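Local coordinates for protein LRIM1 (Anopheles gambiae, PDB 3O53) that forms, with its partner APL1C, a heterodimeric leucine-rich repeat complex that regulates complement-like immunity in the malaria mosquito, at residues A[12-17]-A[24-29]; A[49-54]-A[77-82]; A[133-138]-A[149-154]; A[194-199]-A[211-216]. All coordinates share one frame; numbering follows the deposited sequence.

How the contacts relate
Along the chain from the N terminus the four contacts follow in series, each closing its loop before the next opens, so none nest and none cross. Contact 1 closes a loop of six residues and joins strand 11-15 to helix 22-30. Contact 2 spans 22 residues and ties helix 51-54 to the loop before strand 84-86. It abuts contact 1, where Leu26 CD1 lies 3.6 Å from Asp53 CB. Contact 3 bridges ten residues and fastens a loop to the end of strand 146-150. Contact 4 bridges eleven, between strand 195-197 and the loop before strand 218-220; its centre is about 45 Å from that of contact 1. Together they sample separate levels along one leucine-rich repeat solenoid.

Contact 1: residues A[12-17]-A[24-29]; sequences YKIEKV and QALASL
Tyr12 and Leu29 meet where strand 11-15 faces helix 22-30, at the N-terminal end of the leucine-rich repeat solenoid. The two elements run nearly antiparallel, at 157°, with their axes 10.6 Å apart, a gap bridged entirely by apolar side chains. Leu29 reaches into it through its torsion: chi1 of -157° sets CG roughly opposite the backbone N and carries both methyls towards the strand. These methyls have separate tasks. CD1 rests obliquely against the near side of the Tyr12 ring, with Leu29 CD1 3.5 Å from Tyr12 CD1 and 3.8 Å from Tyr12 CG; the hydroxyl at the far end of the ring is engaged elsewhere, hydrogen-bonded to Asn35 ND2. CD2 turns instead to Ile14, with Leu29 CD2 4.4 Å from Ile14 CD1.

Ile14 divides its two branches between different residues of the helix. The long branch ends facing two leucines, Ile14 CD1 also lying 4.4 Å from Leu26 CD2, while the short one lies nearest the small Ala25, with Ile14 CG2 4.3 Å from Ala25 CB. Beyond the helix partners, Ile14 and Leu29 both touch Leu39 of strand 38-40, which continues the same apolar layer into the next level of the solenoid. Past the end of the strand the chain bends, and Val17 comes back towards the helix beside Ile14. The Ala25 methyl therefore has a second strand-side neighbour, with Val17 CG1 4.2 Å from Ala25 CB.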
loop_
_atom_site.group_PDB
_atom_site.type_symbol
_atom_site.label_atom_id
_atom_site.label_comp_id
_atom_site.label_asym_id
_atom_site.label_seq_id
_atom_site.Cartn_x
_atom_site.Cartn_y
_atom_site.Cartn_z
ATOM N N TYR A 12 12.142 -21.707 16.628
ATOM C CA TYR A 12 12.753 -21.268 17.873
ATOM C C TYR A 12 12.334 -19.848 18.223
ATOM O O TYR A 12 12.063 -19.031 17.340
ATOM C CB TYR A 12 14.269 -21.297 17.741
ATOM C CG TYR A 12 14.864 -22.666 17.519
ATOM C CD1 TYR A 12 15.573 -23.302 18.530
ATOM C CD2 TYR A 12 14.746 -23.308 16.294
ATOM C CE1 TYR A 12 16.136 -24.544 18.335
ATOM C CE2 TYR A 12 15.302 -24.555 16.090
ATOM C CZ TYR A 12 16.000 -25.167 17.116
ATOM O OH TYR A 12 16.563 -26.405 16.926
ATOM N N LYS A 13 12.315 -19.553 19.518
ATOM C CA LYS A 13 11.941 -18.235 20.005
ATOM C C LYS A 13 12.907 -17.850 21.112
ATOM O O LYS A 13 13.276 -18.684 21.935
ATOM C CB LYS A 13 10.496 -18.254 20.510
ATOM C CG LYS A 13 10.014 -16.966 21.163
ATOM C CD LYS A 13 8.487 -16.899 21.145
ATOM C CE LYS A 13 7.922 -16.134 22.330
ATOM N NZ LYS A 13 8.405 -14.733 22.422
ATOM N N ILE A 14 13.339 -16.595 21.118
ATOM C CA ILE A 14 14.296 -16.136 22.110
ATOM C C ILE A 14 13.738 -14.923 22.845
ATOM O O ILE A 14 13.255 -13.982 22.223
ATOM C CB ILE A 14 15.654 -15.792 21.463
ATOM C CG1 ILE A 14 16.073 -16.914 20.506
ATOM C CG2 ILE A 14 16.704 -15.572 22.532
ATOM C CD1 ILE A 14 17.467 -16.770 19.945
ATOM N N GLU A 15 13.793 -14.962 24.172
ATOM C CA GLU A 15 13.267 -13.882 24.996
ATOM C C GLU A 15 14.309 -13.412 26.002
ATOM O O GLU A 15 15.270 -14.121 26.301
ATOM C CB GLU A 15 12.015 -14.340 25.744
ATOM C CG GLU A 15 10.942 -14.942 24.860
ATOM C CD GLU A 15 9.694 -15.312 25.636
ATOM O OE1 GLU A 15 9.025 -16.294 25.257
ATOM O OE2 GLU A 15 9.387 -14.622 26.631
ATOM N N LYS A 16 14.108 -12.210 26.527
ATOM C CA LYS A 16 15.003 -11.654 27.528
ATOM C C LYS A 16 16.428 -11.544 26.994
ATOM O O LYS A 16 17.390 -11.785 27.723
ATOM C CB LYS A 16 14.968 -12.505 28.802
ATOM C CG LYS A 16 13.576 -12.609 29.408
ATOM C CD LYS A 16 13.598 -13.150 30.827
ATOM C CE LYS A 16 12.229 -13.007 31.476
ATOM N NZ LYS A 16 12.176 -13.606 32.836
ATOM N N VAL A 17 16.550 -11.178 25.717
ATOM C CA VAL A 17 17.851 -10.911 25.111
ATOM C C VAL A 17 18.076 -9.412 24.998
ATOM O O VAL A 17 17.142 -8.622 25.117
ATOM C CB VAL A 17 17.971 -11.516 23.702
ATOM C CG1 VAL A 17 17.976 -13.026 23.771
ATOM C CG2 VAL A 17 16.840 -11.015 22.804
ATOM N N GLN A 24 25.734 -14.140 22.136
ATOM C CA GLN A 24 25.826 -15.394 22.866
ATOM C C GLN A 24 24.638 -16.292 22.537
ATOM O O GLN A 24 24.808 -17.468 22.225
ATOM C CB GLN A 24 25.882 -15.126 24.368
ATOM C CG GLN A 24 25.835 -16.379 25.217
ATOM C CD GLN A 24 25.837 -16.070 26.698
ATOM O OE1 GLN A 24 26.298 -15.009 27.120
ATOM N NE2 GLN A 24 25.320 -16.996 27.497
ATOM N N ALA A 25 23.437 -15.729 22.609
ATOM C CA ALA A 25 22.219 -16.482 22.335
ATOM C C ALA A 25 22.274 -17.154 20.966
ATOM O O ALA A 25 21.878 -18.310 20.815
ATOM C CB ALA A 25 21.007 -15.568 22.426
ATOM N N LEU A 26 22.770 -16.425 19.971
ATOM C CA LEU A 26 22.807 -16.932 18.606
ATOM C C LEU A 26 23.870 -18.014 18.460
ATOM O O LEU A 26 23.730 -18.914 17.635
ATOM C CB LEU A 26 23.055 -15.794 17.610
ATOM C CG LEU A 26 21.945 -14.737 17.510
ATOM C CD1 LEU A 26 22.283 -13.692 16.446
ATOM C CD2 LEU A 26 20.588 -15.374 17.213
ATOM N N ALA A 27 24.929 -17.925 19.261
ATOM C CA ALA A 27 25.962 -18.956 19.278
ATOM C C ALA A 27 25.357 -20.277 19.736
ATOM O O ALA A 27 25.560 -21.312 19.105
ATOM C CB ALA A 27 27.099 -18.552 20.197
ATOM N N SER A 28 24.615 -20.232 20.837
ATOM C CA SER A 28 23.892 -21.394 21.329
ATOM C C SER A 28 22.981 -21.942 20.241
ATOM O O SER A 28 22.937 -23.149 20.003
ATOM C CB SER A 28 23.049 -21.020 22.549
ATOM O OG SER A 28 23.820 -20.325 23.512
ATOM N N LEU A 29 22.258 -21.045 19.577
ATOM C CA LEU A 29 21.323 -21.446 18.538
ATOM C C LEU A 29 22.074 -22.113 17.395
ATOM O O LEU A 29 21.596 -23.085 16.818
ATOM C CB LEU A 29 20.543 -20.234 18.020
ATOM C CG LEU A 29 19.191 -20.534 17.363
ATOM C CD1 LEU A 29 18.176 -20.962 18.409
ATOM C CD2 LEU A 29 18.687 -19.323 16.588
#

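Contact 2: residues A[49-54]-A[77-82]; sequences ISAADL and ESLSTL
Ser78 OG approaches the methyl of Ala51 unusually closely, at 3.0 Å from Ala51 CB, so that a hydroxyl rather than a hydrocarbon abuts the first turn of helix 51-54. With chi1 at 68°, the oxygen sits between the backbone N and the carbonyl carbon of its own residue and points across the gap.

Deeper in, the contact is mostly apolar. The isopropyl end of Leu79 straddles the beta carbon of Leu54, since Leu79 CD1 and Leu79 CD2 each lie 3.9 Å from Leu54 CB. The methyl ends also meet, Leu79 CD1 being 3.7 Å from Leu54 CD1, and the other branch settles beside the backbone of the helix, with Leu79 CD2 3.8 Å from Ala51 O. Leu79 is the centre of an inverse gamma turn in its loop. Leu54 continues inwards to touch Leu63 of strand 62-64, so the pair belongs to the hydrophobic filling of the leucine-rich repeat solenoid.

The helix start is organised by a capping box, in which Ser50 N donates to Asp53 OD2 over 3.1 Å, from above the carboxylate plane. The reciprocal bond, Asp53 N to Ser50 OG, is less sure because the model is crowded at that oxygen. In the loop, Thr81 OG1 is hydrogen-bonded to Thr58 O. No hydrogen bond links the two segments, consistent with a contact held by apolar burial and van der Waals packing.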
loop_
_atom_site.group_PDB
_atom_site.type_symbol
_atom_site.label_atom_id
_atom_site.label_comp_id
_atom_site.label_asym_id
_atom_site.label_seq_id
_atom_site.Cartn_x
_atom_site.Cartn_y
_atom_site.Cartn_z
ATOM N N ILE A 49 20.599 -5.860 14.387
ATOM C CA ILE A 49 20.972 -7.228 14.092
ATOM C C ILE A 49 21.605 -7.231 12.716
ATOM O O ILE A 49 21.165 -6.508 11.831
ATOM C CB ILE A 49 19.754 -8.173 14.130
ATOM C CG1 ILE A 49 20.202 -9.624 13.963
ATOM C CG2 ILE A 49 18.751 -7.794 13.053
ATOM C CD1 ILE A 49 19.202 -10.643 14.493
ATOM N N SER A 50 22.642 -8.035 12.537
ATOM C CA SER A 50 23.345 -8.064 11.268
ATOM C C SER A 50 23.066 -9.363 10.538
ATOM O O SER A 50 22.836 -10.401 11.156
ATOM C CB SER A 50 24.847 -7.919 11.490
ATOM O OG SER A 50 25.407 -9.146 11.913
ATOM N N ALA A 51 23.088 -9.297 9.215
ATOM C CA ALA A 51 23.005 -10.490 8.394
ATOM C C ALA A 51 24.081 -11.492 8.820
ATOM O O ALA A 51 23.831 -12.690 8.862
ATOM C CB ALA A 51 23.167 -10.126 6.926
ATOM N N ALA A 52 25.272 -10.994 9.145
ATOM C CA ALA A 52 26.388 -11.867 9.528
ATOM C C ALA A 52 26.029 -12.731 10.730
ATOM O O ALA A 52 26.385 -13.904 10.788
ATOM C CB ALA A 52 27.640 -11.033 9.827
ATOM N N ASP A 53 25.318 -12.144 11.687
ATOM C CA ASP A 53 24.842 -12.875 12.859
ATOM C C ASP A 53 23.949 -14.036 12.446
ATOM O O ASP A 53 23.940 -15.091 13.081
ATOM C CB ASP A 53 24.028 -11.953 13.769
ATOM C CG ASP A 53 24.788 -10.711 14.184
ATOM O OD1 ASP A 53 26.032 -10.707 14.081
ATOM O OD2 ASP A 53 24.135 -9.738 14.617
ATOM N N LEU A 54 23.181 -13.830 11.385
ATOM C CA LEU A 54 22.180 -14.807 10.979
ATOM C C LEU A 54 22.678 -15.701 9.847
ATOM O O LEU A 54 22.010 -16.663 9.472
ATOM C CB LEU A 54 20.902 -14.082 10.557
ATOM C CG LEU A 54 20.316 -13.217 11.672
ATOM C CD1 LEU A 54 19.250 -12.286 11.135
ATOM C CD2 LEU A 54 19.761 -14.097 12.782
ATOM N N GLU A 77 19.817 -8.467 3.104
ATOM C CA GLU A 77 19.800 -8.837 1.697
ATOM C C GLU A 77 20.529 -10.160 1.478
ATOM O O GLU A 77 20.203 -10.912 0.554
ATOM C CB GLU A 77 20.458 -7.734 0.865
ATOM C CG GLU A 77 20.363 -7.942 -0.635
ATOM C CD GLU A 77 20.910 -6.763 -1.425
ATOM O OE1 GLU A 77 20.554 -5.607 -1.104
ATOM O OE2 GLU A 77 21.692 -6.995 -2.372
ATOM N N SER A 78 21.504 -10.441 2.338
ATOM C CA SER A 78 22.358 -11.613 2.167
ATOM C C SER A 78 21.770 -12.874 2.789
ATOM O O SER A 78 22.376 -13.939 2.707
ATOM C CB SER A 78 23.749 -11.360 2.751
ATOM O OG SER A 78 23.689 -11.252 4.160
ATOM N N LEU A 79 20.605 -12.760 3.424
ATOM C CA LEU A 79 19.894 -13.946 3.897
ATOM C C LEU A 79 19.077 -14.503 2.737
ATOM O O LEU A 79 17.916 -14.143 2.533
ATOM C CB LEU A 79 19.018 -13.623 5.108
ATOM C CG LEU A 79 19.777 -13.045 6.311
ATOM C CD1 LEU A 79 18.850 -12.908 7.510
ATOM C CD2 LEU A 79 20.993 -13.907 6.665
ATOM N N SER A 80 19.717 -15.382 1.980
ATOM C CA SER A 80 19.208 -15.859 0.704
ATOM C C SER A 80 17.974 -16.758 0.814
ATOM O O SER A 80 17.224 -16.898 -0.151
ATOM C CB SER A 80 20.323 -16.617 -0.020
ATOM O OG SER A 80 19.866 -17.178 -1.237
ATOM N N THR A 81 17.767 -17.369 1.977
ATOM C CA THR A 81 16.695 -18.354 2.134
ATOM C C THR A 81 15.438 -17.754 2.752
ATOM O O THR A 81 14.358 -18.323 2.643
ATOM C CB THR A 81 17.161 -19.556 2.983
ATOM O OG1 THR A 81 18.158 -20.288 2.263
ATOM C CG2 THR A 81 15.996 -20.489 3.304
ATOM N N LEU A 82 15.579 -16.596 3.387
ATOM C CA LEU A 82 14.465 -15.942 4.061
ATOM C C LEU A 82 13.260 -15.732 3.134
ATOM O O LEU A 82 13.397 -15.185 2.042
ATOM C CB LEU A 82 14.930 -14.597 4.621
ATOM C CG LEU A 82 14.114 -14.056 5.792
ATOM C CD1 LEU A 82 14.255 -14.962 7.011
ATOM C CD2 LEU A 82 14.551 -12.629 6.111
#

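Contact 3: residues A[133-138]-A[149-154]; sequences TMLRDL and LDLKLN
The backbones stay well apart where Leu135, in the short 3-10 segment 135-137, faces Leu151, just past the end of strand 146-150: their CA atoms are 9.2 Å from each other. Two pairs of leucines bridge the segments. Leu135 CD2 and Leu151 CD1 meet methyl to methyl at 3.6 Å, the side chains lying at a slant to one another. Looser is the second pair, in which Leu138 CD2 is 4.3 Å from Leu149 CD1; Leu149 also packs on Leu174 of the neighbouring strand.

Each segment is braced internally. In the loop, Thr133 N donates to Asp137 OD2 over 2.9 Å. Opposite, Lys152 secures Asp150 twice: its backbone N bonds Asp150 OD1, making an Asx turn, while Lys152 NZ takes the syn lone pair of Asp150 OD2 at 2.9 Å in a salt bridge.

Asn154 ND2 donates to Leu151 O over 3.1 Å, from above the carbonyl plane, and Leu151 O also accepts from Asn179 ND2. The Asn154 amide nitrogen bonds Leu127 O as well, and Asn154 OD1 accepts from Ile132 N. Inward leucines at 149 and 151 followed by this buried asparagine are the hallmark of a leucine-rich repeat and its asparagine ladder.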
loop_
_atom_site.group_PDB
_atom_site.type_symbol
_atom_site.label_atom_id
_atom_site.label_comp_id
_atom_site.label_asym_id
_atom_site.label_seq_id
_atom_site.Cartn_x
_atom_site.Cartn_y
_atom_site.Cartn_z
ATOM N N THR A 133 7.641 8.579 0.587
ATOM C CA THR A 133 7.120 9.766 -0.088
ATOM C C THR A 133 6.939 9.573 -1.596
ATOM O O THR A 133 6.356 10.415 -2.256
ATOM C CB THR A 133 8.045 10.965 0.156
ATOM O OG1 THR A 133 9.302 10.733 -0.485
ATOM C CG2 THR A 133 8.280 11.156 1.649
ATOM N N MET A 134 7.434 8.468 -2.144
ATOM C CA MET A 134 7.255 8.189 -3.563
ATOM C C MET A 134 7.412 6.690 -3.824
ATOM O O MET A 134 8.102 5.989 -3.077
ATOM C CB MET A 134 8.252 9.012 -4.415
ATOM C CG MET A 134 9.733 8.743 -4.171
ATOM S SD MET A 134 10.846 9.663 -5.298
ATOM C CE MET A 134 10.215 11.313 -5.168
ATOM N N LEU A 135 6.763 6.198 -4.873
ATOM C CA LEU A 135 6.846 4.779 -5.203
ATOM C C LEU A 135 8.286 4.352 -5.486
ATOM O O LEU A 135 8.650 3.221 -5.197
ATOM C CB LEU A 135 5.926 4.423 -6.378
ATOM C CG LEU A 135 4.428 4.466 -6.059
ATOM C CD1 LEU A 135 3.583 3.997 -7.255
ATOM C CD2 LEU A 135 4.109 3.634 -4.815
ATOM N N ARG A 136 9.116 5.254 -6.016
ATOM C CA ARG A 136 10.533 4.925 -6.238
ATOM C C ARG A 136 11.397 4.861 -4.958
ATOM O O ARG A 136 12.579 4.556 -5.028
ATOM C CB ARG A 136 11.161 5.893 -7.246
ATOM C CG ARG A 136 10.683 5.672 -8.668
ATOM C CD ARG A 136 11.152 6.804 -9.565
ATOM N NE ARG A 136 10.579 8.079 -9.153
ATOM C CZ ARG A 136 11.077 9.268 -9.472
ATOM N NH1 ARG A 136 12.193 9.376 -10.194
ATOM N NH2 ARG A 136 10.471 10.360 -9.039
ATOM N N ASP A 137 10.824 5.155 -3.791
ATOM C CA ASP A 137 11.476 4.779 -2.529
ATOM C C ASP A 137 11.622 3.252 -2.428
ATOM O O ASP A 137 12.498 2.740 -1.727
ATOM C CB ASP A 137 10.668 5.303 -1.338
ATOM C CG ASP A 137 10.793 6.806 -1.176
ATOM O OD1 ASP A 137 11.646 7.413 -1.849
ATOM O OD2 ASP A 137 10.052 7.374 -0.366
ATOM N N LEU A 138 10.737 2.537 -3.114
ATOM C CA LEU A 138 10.869 1.088 -3.299
ATOM C C LEU A 138 11.718 0.857 -4.540
ATOM O O LEU A 138 11.475 1.482 -5.564
ATOM C CB LEU A 138 9.488 0.453 -3.502
ATOM C CG LEU A 138 8.715 0.091 -2.231
ATOM C CD1 LEU A 138 8.578 1.276 -1.303
ATOM C CD2 LEU A 138 7.344 -0.480 -2.594
ATOM N N LEU A 149 0.056 -4.847 -2.000
ATOM C CA LEU A 149 0.891 -3.705 -1.639
ATOM C C LEU A 149 0.105 -2.737 -0.785
ATOM O O LEU A 149 -0.826 -2.085 -1.260
ATOM C CB LEU A 149 1.413 -2.983 -2.883
ATOM C CG LEU A 149 2.333 -1.778 -2.616
ATOM C CD1 LEU A 149 3.495 -2.137 -1.683
ATOM C CD2 LEU A 149 2.877 -1.225 -3.916
ATOM N N ASP A 150 0.488 -2.644 0.480
ATOM C CA ASP A 150 -0.170 -1.737 1.404
ATOM C C ASP A 150 0.766 -0.584 1.726
ATOM O O ASP A 150 1.774 -0.766 2.397
ATOM C CB ASP A 150 -0.577 -2.462 2.689
ATOM C CG ASP A 150 -1.353 -1.564 3.637
ATOM O OD1 ASP A 150 -1.782 -0.471 3.206
ATOM O OD2 ASP A 150 -1.538 -1.944 4.809
ATOM N N LEU A 151 0.429 0.603 1.230
ATOM C CA LEU A 151 1.219 1.803 1.487
ATOM C C LEU A 151 0.393 2.876 2.190
ATOM O O LEU A 151 0.715 4.054 2.117
ATOM C CB LEU A 151 1.797 2.360 0.177
ATOM C CG LEU A 151 2.980 1.572 -0.387
ATOM C CD1 LEU A 151 3.171 1.827 -1.882
ATOM C CD2 LEU A 151 4.260 1.913 0.383
ATOM N N LYS A 152 -0.662 2.472 2.886
ATOM C CA LYS A 152 -1.509 3.440 3.578
ATOM C C LYS A 152 -0.749 4.188 4.671
ATOM O O LYS A 152 0.246 3.690 5.205
ATOM C CB LYS A 152 -2.744 2.749 4.171
ATOM C CG LYS A 152 -2.494 1.941 5.444
ATOM C CD LYS A 152 -3.848 1.580 6.090
ATOM C CE LYS A 152 -3.709 0.601 7.245
ATOM N NZ LYS A 152 -3.417 -0.778 6.761
ATOM N N LEU A 153 -1.237 5.377 5.014
ATOM C CA LEU A 153 -0.641 6.198 6.072
ATOM C C LEU A 153 0.824 6.495 5.799
ATOM O O LEU A 153 1.647 6.499 6.705
ATOM C CB LEU A 153 -0.776 5.532 7.453
ATOM C CG LEU A 153 -2.202 5.401 8.010
ATOM C CD1 LEU A 153 -2.201 4.628 9.328
ATOM C CD2 LEU A 153 -2.842 6.777 8.203
ATOM N N ASN A 154 1.162 6.737 4.548
ATOM C CA ASN A 154 2.494 7.237 4.255
ATOM C C ASN A 154 2.392 8.684 3.782
ATOM O O ASN A 154 1.403 9.357 4.049
ATOM C CB ASN A 154 3.219 6.311 3.267
ATOM C CG ASN A 154 3.855 5.120 3.968
ATOM O OD1 ASN A 154 4.921 5.237 4.571
ATOM N ND2 ASN A 154 3.200 3.972 3.902
#

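Contact 4: residues A[194-199]-A[211-216]; sequences KTLDLS and QSAAGV
Strand 195-197 is one of the parallel strands of the leucine-rich repeat solenoid, and Leu196 on it meets Ala213 in the loop that leads to the next strand of the parallel array, 218-220. As is usual in such repeats, a consensus leucine turns from the strand into the interior; in this one, the returning chain meets it with an alanine. Leu196 has its CG placed opposite its backbone N, chi1 175°, which aims the isopropyl group at the loop and brings Leu196 CD2 to 3.8 Å from Ala213 CB. It touches Leu174 of the adjacent parallel strand 173-175 as well, which links the interiors of two neighbouring levels.

Nearer the start of the strand, a side chain meets a backbone. The two segments are closest in the main chain here, with Lys194 CA 4.5 Å from Val216 CA, and the beta-branched Val216 lies against the peptide: Val216 CB is 3.5 Å from Lys194 O. Its CG1 methyl follows, 4.1 Å from that same Lys194 O. Val216 closes a type I beta turn that starts at Ala213, with Val216 N donating to Ala213 O over 3.2 Å. Just beyond it, Lys194 joins Thr217 and Trp218 through backbone hydrogen bonds.

At the other end of the strand segment, an Asx turn shapes the chain as it leaves. Asp197 OD1 accepts two bonds from one residue, Ser199 N at 3.1 Å on the anti side and Ser199 OG at 2.7 Å on the syn side, both tilted out of the carboxylate plane, the backbone N more so.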
loop_
_atom_site.group_PDB
_atom_site.type_symbol
_atom_site.label_atom_id
_atom_site.label_comp_id
_atom_site.label_asym_id
_atom_site.label_seq_id
_atom_site.Cartn_x
_atom_site.Cartn_y
_atom_site.Cartn_z
ATOM N N LYS A 194 -7.755 -6.477 -8.025
ATOM C CA LYS A 194 -9.085 -6.606 -7.431
ATOM C C LYS A 194 -9.524 -5.373 -6.654
ATOM O O LYS A 194 -10.692 -5.003 -6.689
ATOM C CB LYS A 194 -9.121 -7.819 -6.506
ATOM C CG LYS A 194 -9.225 -9.141 -7.241
ATOM C CD LYS A 194 -9.200 -10.317 -6.280
ATOM C CE LYS A 194 -7.839 -10.986 -6.247
ATOM N NZ LYS A 194 -7.527 -11.668 -7.535
ATOM N N THR A 195 -8.606 -4.745 -5.925
ATOM C CA THR A 195 -8.985 -3.605 -5.103
ATOM C C THR A 195 -7.985 -2.459 -5.241
ATOM O O THR A 195 -6.778 -2.671 -5.286
ATOM C CB THR A 195 -9.128 -3.994 -3.613
ATOM O OG1 THR A 195 -7.840 -4.089 -3.003
ATOM C CG2 THR A 195 -9.853 -5.324 -3.472
ATOM N N LEU A 196 -8.515 -1.243 -5.322
ATOM C CA LEU A 196 -7.693 -0.046 -5.346
ATOM C C LEU A 196 -8.264 0.937 -4.348
ATOM O O LEU A 196 -9.386 1.400 -4.511
ATOM C CB LEU A 196 -7.700 0.566 -6.749
ATOM C CG LEU A 196 -6.972 1.895 -6.921
ATOM C CD1 LEU A 196 -5.493 1.743 -6.572
ATOM C CD2 LEU A 196 -7.158 2.394 -8.355
ATOM N N ASP A 197 -7.493 1.257 -3.315
ATOM C CA ASP A 197 -7.948 2.205 -2.309
ATOM C C ASP A 197 -7.130 3.484 -2.388
ATOM O O ASP A 197 -5.947 3.504 -2.042
ATOM C CB ASP A 197 -7.841 1.579 -0.916
ATOM C CG ASP A 197 -8.609 2.363 0.134
ATOM O OD1 ASP A 197 -9.099 3.469 -0.197
ATOM O OD2 ASP A 197 -8.717 1.884 1.287
ATOM N N LEU A 198 -7.747 4.552 -2.878
ATOM C CA LEU A 198 -7.085 5.862 -2.902
ATOM C C LEU A 198 -7.855 6.873 -2.061
ATOM O O LEU A 198 -7.762 8.061 -2.308
ATOM C CB LEU A 198 -6.944 6.378 -4.336
ATOM C CG LEU A 198 -5.740 5.855 -5.131
ATOM C CD1 LEU A 198 -6.061 5.848 -6.628
ATOM C CD2 LEU A 198 -4.460 6.669 -4.856
ATOM N N SER A 199 -8.605 6.395 -1.063
ATOM C CA SER A 199 -9.432 7.278 -0.255
ATOM C C SER A 199 -8.561 8.171 0.619
ATOM O O SER A 199 -7.406 7.857 0.875
ATOM C CB SER A 199 -10.425 6.482 0.609
ATOM O OG SER A 199 -9.742 5.560 1.430
ATOM N N GLN A 211 -8.360 3.945 -16.227
ATOM C CA GLN A 211 -8.660 2.770 -17.034
ATOM C C GLN A 211 -7.729 1.643 -16.576
ATOM O O GLN A 211 -8.037 0.466 -16.747
ATOM C CB GLN A 211 -8.505 3.044 -18.531
ATOM C CG GLN A 211 -9.242 2.024 -19.414
ATOM C CD GLN A 211 -10.740 1.927 -19.104
ATOM O OE1 GLN A 211 -11.348 2.879 -18.619
ATOM N NE2 GLN A 211 -11.336 0.770 -19.391
ATOM N N SER A 212 -6.599 2.013 -15.969
ATOM C CA SER A 212 -5.702 1.030 -15.358
ATOM C C SER A 212 -6.435 0.174 -14.330
ATOM O O SER A 212 -6.015 -0.931 -14.031
ATOM C CB SER A 212 -4.525 1.720 -14.669
ATOM O OG SER A 212 -3.693 2.372 -15.607
ATOM N N ALA A 213 -7.528 0.694 -13.785
ATOM C CA ALA A 213 -8.298 -0.044 -12.785
ATOM C C ALA A 213 -9.688 -0.446 -13.279
ATOM O O ALA A 213 -10.574 -0.730 -12.467
ATOM C CB ALA A 213 -8.415 0.785 -11.501
ATOM N N ALA A 214 -9.880 -0.482 -14.597
ATOM C CA ALA A 214 -11.193 -0.793 -15.175
ATOM C C ALA A 214 -11.787 -2.110 -14.672
ATOM O O ALA A 214 -13.005 -2.270 -14.641
ATOM C CB ALA A 214 -11.121 -0.817 -16.700
ATOM N N GLY A 215 -10.932 -3.048 -14.283
ATOM C CA GLY A 215 -11.376 -4.395 -13.952
ATOM C C GLY A 215 -11.563 -4.696 -12.471
ATOM O O GLY A 215 -11.861 -5.828 -12.108
ATOM N N VAL A 216 -11.405 -3.695 -11.610
ATOM C CA VAL A 216 -11.452 -3.932 -10.168
ATOM C C VAL A 216 -12.838 -4.307 -9.669
ATOM O O VAL A 216 -13.845 -4.009 -10.306
ATOM C CB VAL A 216 -10.992 -2.694 -9.360
ATOM C CG1 VAL A 216 -9.524 -2.410 -9.622
ATOM C CG2 VAL A 216 -11.856 -1.489 -9.710
#